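Local atomic coordinates of ancylostoma secreted protein 1 (Necator americanus, PDB entry 3NT8), a protein that is probably associated with the transition of infective hookworm larvae to parasitism and carries two CAP domains in one secreted chain. Residues 123-135 and 143-155. Numbering follows the deposited sequence.
Sequences LSGWWSGAKKNGV and GGGLFAFSNMVYS
Gly144 meets Asn133 at the end of helix 129-133, where Gly144 O lies 3.3 Å from Asn133 CG in van der Waals contact; no hydrogen bond joins the two segments. That amide is held from its own side: ND2 donates to Gly129 O (N-H...O angle 141°) on a lone pair in the carbonyl plane, though the oxygen lies somewhat out of the amide plane of Asn133, while Asn133 N uses the same oxygen. Gly145 O lies 3.6 Å from Gly129 CA, two glycines letting the backbones come close. Leu146 then reaches across with CD2, which packs 3.5 Å from Gly134 O and also touches Val135 CG2. Helix 147-153 begins at the next residue, and Ala148 sets its CB 3.8 Å from Trp126 CD1. Phe149 follows, with CG anti to the backbone N (chi1 169°), a torsion that carries its ring between Trp127 and Ala130. Ala130 CB sits over the ring centre, 3.5 Å from the centroid, in a CH-pi contact, whereas the edge at CE1 meets the Trp127 face in a T-shaped pair with planes at 65°. In the first of this protein's two CAP domains, helix segment 123-127 and helix 147-153 run at 105° to each other, against strands 100-107 and 170-177 of the sheet. Met152 comes next: its SD, 3.5 Å from Trp126 CB, makes Met-aromatic contacts at the edges of both tryptophans, and its CB abuts Trp127 CE3 near the indole plane. Val153 CG2 rests 3.7 Å from Trp127 CH2, obliquely to the ring, whose NE1 is hydrogen-bonded to Glu56.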
ATOM      1  N   LEU A 123       7.619 -15.933 -17.310  1.00 15.26           N
ATOM      2  CA  LEU A 123       7.682 -14.561 -16.894  1.00 15.99           C
ATOM      3  C   LEU A 123       7.054 -13.637 -17.999  1.00 17.14           C
ATOM      4  O   LEU A 123       6.338 -12.659 -17.685  1.00 18.08           O
ATOM      5  CB  LEU A 123       9.103 -14.174 -16.473  1.00 14.01           C
ATOM      6  CG  LEU A 123       9.390 -14.301 -14.951  1.00 17.58           C
ATOM      7  CD1 LEU A 123       9.271 -15.740 -14.536  1.00 21.31           C
ATOM      8  CD2 LEU A 123      10.755 -13.870 -14.643  1.00 14.32           C
ATOM      9  N   SER A 124       7.276 -13.972 -19.256  1.00 16.09           N
ATOM     10  CA  SER A 124       6.724 -13.168 -20.315  1.00 17.51           C
ATOM     11  C   SER A 124       5.230 -13.310 -20.481  1.00 17.82           C
ATOM     12  O   SER A 124       4.531 -12.349 -20.902  1.00 18.96           O
ATOM     13  CB  SER A 124       7.519 -13.336 -21.638  1.00 18.43           C
ATOM     14  OG  SER A 124       7.376 -14.596 -22.252  1.00 23.86           O
ATOM     15  N   GLY A 125       4.728 -14.487 -20.131  1.00 17.76           N
ATOM     16  CA  GLY A 125       3.287 -14.770 -19.996  1.00 17.26           C
ATOM     17  C   GLY A 125       2.628 -13.957 -18.852  1.00 17.29           C
ATOM     18  O   GLY A 125       1.524 -13.403 -19.028  1.00 17.31           O
ATOM     19  N   TRP A 126       3.296 -13.877 -17.714  1.00 15.31           N
ATOM     20  CA  TRP A 126       2.873 -12.981 -16.600  1.00 15.37           C
ATOM     21  C   TRP A 126       2.843 -11.535 -17.021  1.00 15.75           C
ATOM     22  O   TRP A 126       1.876 -10.823 -16.771  1.00 15.82           O
ATOM     23  CB  TRP A 126       3.780 -13.143 -15.371  1.00 12.13           C
ATOM     24  CG  TRP A 126       3.655 -14.439 -14.693  1.00 12.38           C
ATOM     25  CD1 TRP A 126       2.579 -15.322 -14.779  1.00 12.31           C
ATOM     26  CD2 TRP A 126       4.576 -15.041 -13.765  1.00 11.16           C
ATOM     27  NE1 TRP A 126       2.821 -16.410 -13.987  1.00 11.81           N
ATOM     28  CE2 TRP A 126       4.041 -16.289 -13.383  1.00  7.10           C
ATOM     29  CE3 TRP A 126       5.789 -14.656 -13.228  1.00  6.65           C
ATOM     30  CZ2 TRP A 126       4.670 -17.150 -12.471  1.00  8.32           C
ATOM     31  CZ3 TRP A 126       6.430 -15.535 -12.341  1.00  8.75           C
ATOM     32  CH2 TRP A 126       5.867 -16.767 -11.984  1.00 10.82           C
ATOM     33  N   TRP A 127       3.924 -11.131 -17.681  1.00 16.11           N
ATOM     34  CA  TRP A 127       4.133  -9.770 -18.091  1.00 16.30           C
ATOM     35  C   TRP A 127       3.122  -9.279 -19.194  1.00 16.88           C
ATOM     36  O   TRP A 127       2.816  -8.073 -19.250  1.00 19.52           O
ATOM     37  CB  TRP A 127       5.630  -9.594 -18.525  1.00 14.77           C
ATOM     38  CG  TRP A 127       6.000  -8.074 -18.714  1.00 17.02           C
ATOM     39  CD1 TRP A 127       6.007  -7.368 -19.885  1.00 13.75           C
ATOM     40  CD2 TRP A 127       6.285  -7.113 -17.671  1.00 19.12           C
ATOM     41  NE1 TRP A 127       6.339  -6.055 -19.651  1.00 19.00           N
ATOM     42  CE2 TRP A 127       6.493  -5.864 -18.299  1.00 16.07           C
ATOM     43  CE3 TRP A 127       6.418  -7.200 -16.271  1.00 17.90           C
ATOM     44  CZ2 TRP A 127       6.832  -4.729 -17.591  1.00 14.41           C
ATOM     45  CZ3 TRP A 127       6.748  -6.071 -15.566  1.00 14.20           C
ATOM     46  CH2 TRP A 127       6.941  -4.842 -16.221  1.00 17.98           C
ATOM     47  N   SER A 128       2.539 -10.202 -19.980  1.00 16.71           N
ATOM     48  CA  SER A 128       1.814  -9.879 -21.188  1.00 17.62           C
ATOM     49  C   SER A 128       0.435  -9.310 -20.840  1.00 18.74           C
ATOM     50  O   SER A 128      -0.312  -8.932 -21.720  1.00 18.48           O
ATOM     51  CB  SER A 128       1.729 -11.080 -22.193  1.00 17.61           C
ATOM     52  OG  SER A 128       1.033 -12.207 -21.657  1.00 22.83           O
ATOM     53  N   GLY A 129       0.115  -9.309 -19.535  1.00 20.67           N
ATOM     54  CA  GLY A 129      -1.094  -8.729 -18.994  1.00 20.66           C
ATOM     55  C   GLY A 129      -1.367  -7.339 -19.560  1.00 21.66           C
ATOM     56  O   GLY A 129      -2.465  -7.067 -20.035  1.00 20.74           O
ATOM     57  N   ALA A 130      -0.339  -6.490 -19.562  1.00 22.69           N
ATOM     58  CA  ALA A 130      -0.493  -5.096 -19.852  1.00 23.33           C
ATOM     59  C   ALA A 130      -0.627  -4.833 -21.329  1.00 24.95           C
ATOM     60  O   ALA A 130      -1.378  -3.942 -21.727  1.00 25.49           O
ATOM     61  CB  ALA A 130       0.665  -4.370 -19.318  1.00 23.51           C
ATOM     62  N   LYS A 131       0.125  -5.569 -22.139  1.00 25.17           N
ATOM     63  CA  LYS A 131       0.083  -5.416 -23.563  1.00 27.25           C
ATOM     64  C   LYS A 131      -1.207  -5.943 -24.139  1.00 27.75           C
ATOM     65  O   LYS A 131      -1.701  -5.421 -25.130  1.00 27.93           O
ATOM     66  CB  LYS A 131       1.273  -6.169 -24.194  1.00 27.56           C
ATOM     67  CG  LYS A 131       1.251  -6.210 -25.720  1.00 29.87           C
ATOM     68  CD  LYS A 131       1.966  -5.063 -26.347  1.00 35.02           C
ATOM     69  CE  LYS A 131       2.220  -5.316 -27.826  1.00 36.85           C
ATOM     70  NZ  LYS A 131       3.594  -5.836 -28.068  1.00 39.45           N
ATOM     71  N   LYS A 132      -1.742  -7.001 -23.547  1.00 28.51           N
ATOM     72  CA  LYS A 132      -2.949  -7.616 -24.079  1.00 30.39           C
ATOM     73  C   LYS A 132      -4.242  -6.910 -23.695  1.00 30.48           C
ATOM     74  O   LYS A 132      -5.131  -6.803 -24.512  1.00 31.82           O
ATOM     75  CB  LYS A 132      -2.992  -9.105 -23.739  1.00 30.50           C
ATOM     76  CG  LYS A 132      -2.020  -9.936 -24.618  1.00 35.10           C
ATOM     77  CD  LYS A 132      -2.384 -11.436 -24.531  1.00 43.69           C
ATOM     78  CE  LYS A 132      -1.453 -12.341 -25.362  1.00 47.22           C
ATOM     79  NZ  LYS A 132      -0.044 -12.368 -24.847  1.00 48.14           N
ATOM     80  N   ASN A 133      -4.319  -6.415 -22.459  1.00 31.01           N
ATOM     81  CA  ASN A 133      -5.530  -5.767 -21.886  1.00 31.52           C
ATOM     82  C   ASN A 133      -5.498  -4.241 -21.749  1.00 30.47           C
ATOM     83  O   ASN A 133      -6.508  -3.564 -21.864  1.00 30.50           O
ATOM     84  CB  ASN A 133      -5.799  -6.356 -20.503  1.00 31.68           C
ATOM     85  CG  ASN A 133      -6.071  -7.830 -20.561  1.00 36.15           C
ATOM     86  OD1 ASN A 133      -7.095  -8.257 -21.118  1.00 37.30           O
ATOM     87  ND2 ASN A 133      -5.145  -8.648 -19.988  1.00 38.74           N
ATOM     88  N   GLY A 134      -4.320  -3.721 -21.448  1.00 29.83           N
ATOM     89  CA  GLY A 134      -4.098  -2.294 -21.374  1.00 27.72           C
ATOM     90  C   GLY A 134      -4.113  -1.965 -19.905  1.00 26.45           C
ATOM     91  O   GLY A 134      -4.506  -2.795 -19.103  1.00 25.54           O
ATOM     92  N   VAL A 135      -3.672  -0.757 -19.582  1.00 25.53           N
ATOM     93  CA  VAL A 135      -3.619  -0.241 -18.217  1.00 24.72           C
ATOM     94  C   VAL A 135      -4.310   1.142 -18.267  1.00 26.57           C
ATOM     95  O   VAL A 135      -4.047   1.953 -19.182  1.00 25.98           O
ATOM     96  CB  VAL A 135      -2.148  -0.078 -17.741  1.00 25.05           C
ATOM     97  CG1 VAL A 135      -2.058   0.668 -16.450  1.00 22.85           C
ATOM     98  CG2 VAL A 135      -1.423  -1.442 -17.574  1.00 20.79           C
ATOM     99  N   GLY A 143      -7.846  -4.989 -12.309  1.00 30.39           N
ATOM    100  CA  GLY A 143      -7.976  -6.397 -12.627  1.00 31.32           C
ATOM    101  C   GLY A 143      -8.059  -6.497 -14.125  1.00 31.91           C
ATOM    102  O   GLY A 143      -7.095  -6.132 -14.822  1.00 32.42           O
ATOM    103  N   GLY A 144      -9.230  -6.892 -14.636  1.00 31.55           N
ATOM    104  CA  GLY A 144      -9.322  -7.299 -16.026  1.00 30.53           C
ATOM    105  C   GLY A 144      -8.067  -7.977 -16.571  1.00 29.22           C
ATOM    106  O   GLY A 144      -7.650  -7.642 -17.686  1.00 30.14           O
ATOM    107  N   GLY A 145      -7.460  -8.922 -15.821  1.00 27.88           N
ATOM    108  CA  GLY A 145      -6.267  -9.685 -16.324  1.00 24.80           C
ATOM    109  C   GLY A 145      -4.886  -9.052 -16.094  1.00 22.95           C
ATOM    110  O   GLY A 145      -3.903  -9.365 -16.783  1.00 23.42           O
ATOM    111  N   LEU A 146      -4.785  -8.136 -15.129  1.00 21.45           N
ATOM    112  CA  LEU A 146      -3.485  -7.512 -14.762  1.00 18.83           C
ATOM    113  C   LEU A 146      -2.869  -8.129 -13.500  1.00 17.84           C
ATOM    114  O   LEU A 146      -1.831  -7.662 -12.972  1.00 17.89           O
ATOM    115  CB  LEU A 146      -3.681  -5.979 -14.587  1.00 19.12           C
ATOM    116  CG  LEU A 146      -4.066  -5.205 -15.871  1.00 19.99           C
ATOM    117  CD1 LEU A 146      -4.608  -3.816 -15.551  1.00 21.83           C
ATOM    118  CD2 LEU A 146      -3.018  -5.110 -16.918  1.00 16.12           C
ATOM    119  N   PHE A 147      -3.500  -9.160 -12.954  1.00 17.63           N
ATOM    120  CA  PHE A 147      -3.017  -9.694 -11.686  1.00 16.00           C
ATOM    121  C   PHE A 147      -1.528  -9.978 -11.684  1.00 16.86           C
ATOM    122  O   PHE A 147      -0.791  -9.556 -10.779  1.00 17.92           O
ATOM    123  CB  PHE A 147      -3.725 -10.976 -11.333  1.00 17.33           C
ATOM    124  CG  PHE A 147      -3.246 -11.576 -10.031  1.00 17.29           C
ATOM    125  CD1 PHE A 147      -3.661 -11.051  -8.802  1.00 19.80           C
ATOM    126  CD2 PHE A 147      -2.357 -12.638 -10.036  1.00 19.27           C
ATOM    127  CE1 PHE A 147      -3.205 -11.586  -7.591  1.00 20.53           C
ATOM    128  CE2 PHE A 147      -1.900 -13.187  -8.810  1.00 17.79           C
ATOM    129  CZ  PHE A 147      -2.310 -12.639  -7.612  1.00 18.64           C
ATOM    130  N   ALA A 148      -1.091 -10.756 -12.656  1.00 15.05           N
ATOM    131  CA  ALA A 148       0.252 -11.227 -12.699  1.00 15.91           C
ATOM    132  C   ALA A 148       1.240 -10.097 -13.068  1.00 15.76           C
ATOM    133  O   ALA A 148       2.310 -10.052 -12.521  1.00 17.17           O
ATOM    134  CB  ALA A 148       0.337 -12.450 -13.685  1.00 16.19           C
ATOM    135  N   PHE A 149       0.830  -9.177 -13.940  1.00 16.35           N
ATOM    136  CA  PHE A 149       1.610  -8.007 -14.311  1.00 16.72           C
ATOM    137  C   PHE A 149       1.805  -7.041 -13.158  1.00 15.93           C
ATOM    138  O   PHE A 149       2.906  -6.538 -13.019  1.00 15.94           O
ATOM    139  CB  PHE A 149       0.976  -7.302 -15.535  1.00 18.23           C
ATOM    140  CG  PHE A 149       1.555  -5.910 -15.844  1.00 19.13           C
ATOM    141  CD1 PHE A 149       2.730  -5.782 -16.576  1.00 20.10           C
ATOM    142  CD2 PHE A 149       0.906  -4.737 -15.413  1.00 19.76           C
ATOM    143  CE1 PHE A 149       3.278  -4.512 -16.880  1.00 20.31           C
ATOM    144  CE2 PHE A 149       1.429  -3.434 -15.717  1.00 18.16           C
ATOM    145  CZ  PHE A 149       2.620  -3.321 -16.440  1.00 20.38           C
ATOM    146  N   SER A 150       0.781  -6.838 -12.325  1.00 14.68           N
ATOM    147  CA  SER A 150       0.805  -5.948 -11.157  1.00 15.09           C
ATOM    148  C   SER A 150       1.858  -6.281 -10.107  1.00 15.61           C
ATOM    149  O   SER A 150       2.552  -5.366  -9.641  1.00 16.88           O
ATOM    150  CB  SER A 150      -0.592  -5.803 -10.530  1.00 13.60           C
ATOM    151  OG  SER A 150      -0.985  -6.911  -9.732  1.00 16.58           O
ATOM    152  N   ASN A 151       2.035  -7.575  -9.794  1.00 15.41           N
ATOM    153  CA  ASN A 151       3.115  -8.042  -8.927  1.00 14.53           C
ATOM    154  C   ASN A 151       4.488  -7.821  -9.505  1.00 14.88           C
ATOM    155  O   ASN A 151       5.396  -7.479  -8.777  1.00 13.93           O
ATOM    156  CB  ASN A 151       2.984  -9.537  -8.481  1.00 15.32           C
ATOM    157  CG  ASN A 151       1.661  -9.811  -7.784  1.00 14.91           C
ATOM    158  OD1 ASN A 151       1.254  -9.024  -6.958  1.00 17.74           O
ATOM    159  ND2 ASN A 151       0.959 -10.888  -8.182  1.00 17.09           N
ATOM    160  N   MET A 152       4.625  -7.968 -10.810  1.00 15.23           N
ATOM    161  CA  MET A 152       5.943  -7.796 -11.450  1.00 14.44           C
ATOM    162  C   MET A 152       6.385  -6.332 -11.463  1.00 14.18           C
ATOM    163  O   MET A 152       7.572  -6.054 -11.305  1.00 14.60           O
ATOM    164  CB  MET A 152       5.945  -8.366 -12.866  1.00 11.84           C
ATOM    165  CG  MET A 152       5.665  -9.838 -12.931  1.00 13.58           C
ATOM    166  SD  MET A 152       6.022 -10.630 -14.551  1.00 16.91           S
ATOM    167  CE  MET A 152       7.784 -10.252 -14.761  1.00  7.10           C
ATOM    168  N   VAL A 153       5.431  -5.419 -11.634  1.00 14.30           N
ATOM    169  CA  VAL A 153       5.701  -4.028 -11.973  1.00 13.69           C
ATOM    170  C   VAL A 153       5.590  -3.118 -10.766  1.00 15.24           C
ATOM    171  O   VAL A 153       6.061  -1.951 -10.824  1.00 17.67           O
ATOM    172  CB  VAL A 153       4.784  -3.531 -13.176  1.00 13.26           C
ATOM    173  CG1 VAL A 153       3.467  -3.066 -12.687  1.00 14.68           C
ATOM    174  CG2 VAL A 153       5.398  -2.400 -13.925  1.00  8.18           C
ATOM    175  N   TYR A 154       4.992  -3.609  -9.667  1.00 14.82           N
ATOM    176  CA  TYR A 154       4.631  -2.728  -8.575  1.00 15.09           C
ATOM    177  C   TYR A 154       5.788  -1.939  -8.009  1.00 14.96           C
ATOM    178  O   TYR A 154       6.713  -2.495  -7.461  1.00 16.10           O
ATOM    179  CB  TYR A 154       3.901  -3.508  -7.455  1.00 16.27           C
ATOM    180  CG  TYR A 154       3.265  -2.608  -6.414  1.00 17.09           C
ATOM    181  CD1 TYR A 154       2.259  -1.702  -6.775  1.00 17.32           C
ATOM    182  CD2 TYR A 154       3.676  -2.651  -5.083  1.00 13.61           C
ATOM    183  CE1 TYR A 154       1.666  -0.841  -5.801  1.00 17.08           C
ATOM    184  CE2 TYR A 154       3.095  -1.851  -4.145  1.00 19.55           C
ATOM    185  CZ  TYR A 154       2.109  -0.932  -4.505  1.00 19.21           C
ATOM    186  OH  TYR A 154       1.571  -0.156  -3.512  1.00 27.04           O
ATOM    187  N   SER A 155       5.698  -0.632  -8.071  1.00 16.48           N
ATOM    188  CA  SER A 155       6.865   0.230  -7.844  1.00 14.68           C
ATOM    189  C   SER A 155       7.472   0.152  -6.450  1.00 16.56           C
ATOM    190  O   SER A 155       8.684   0.259  -6.360  1.00 17.55           O
ATOM    191  CB  SER A 155       6.521   1.645  -8.242  1.00 14.41           C
ATOM    192  OG  SER A 155       5.559   2.231  -7.397  1.00 16.57           O
TER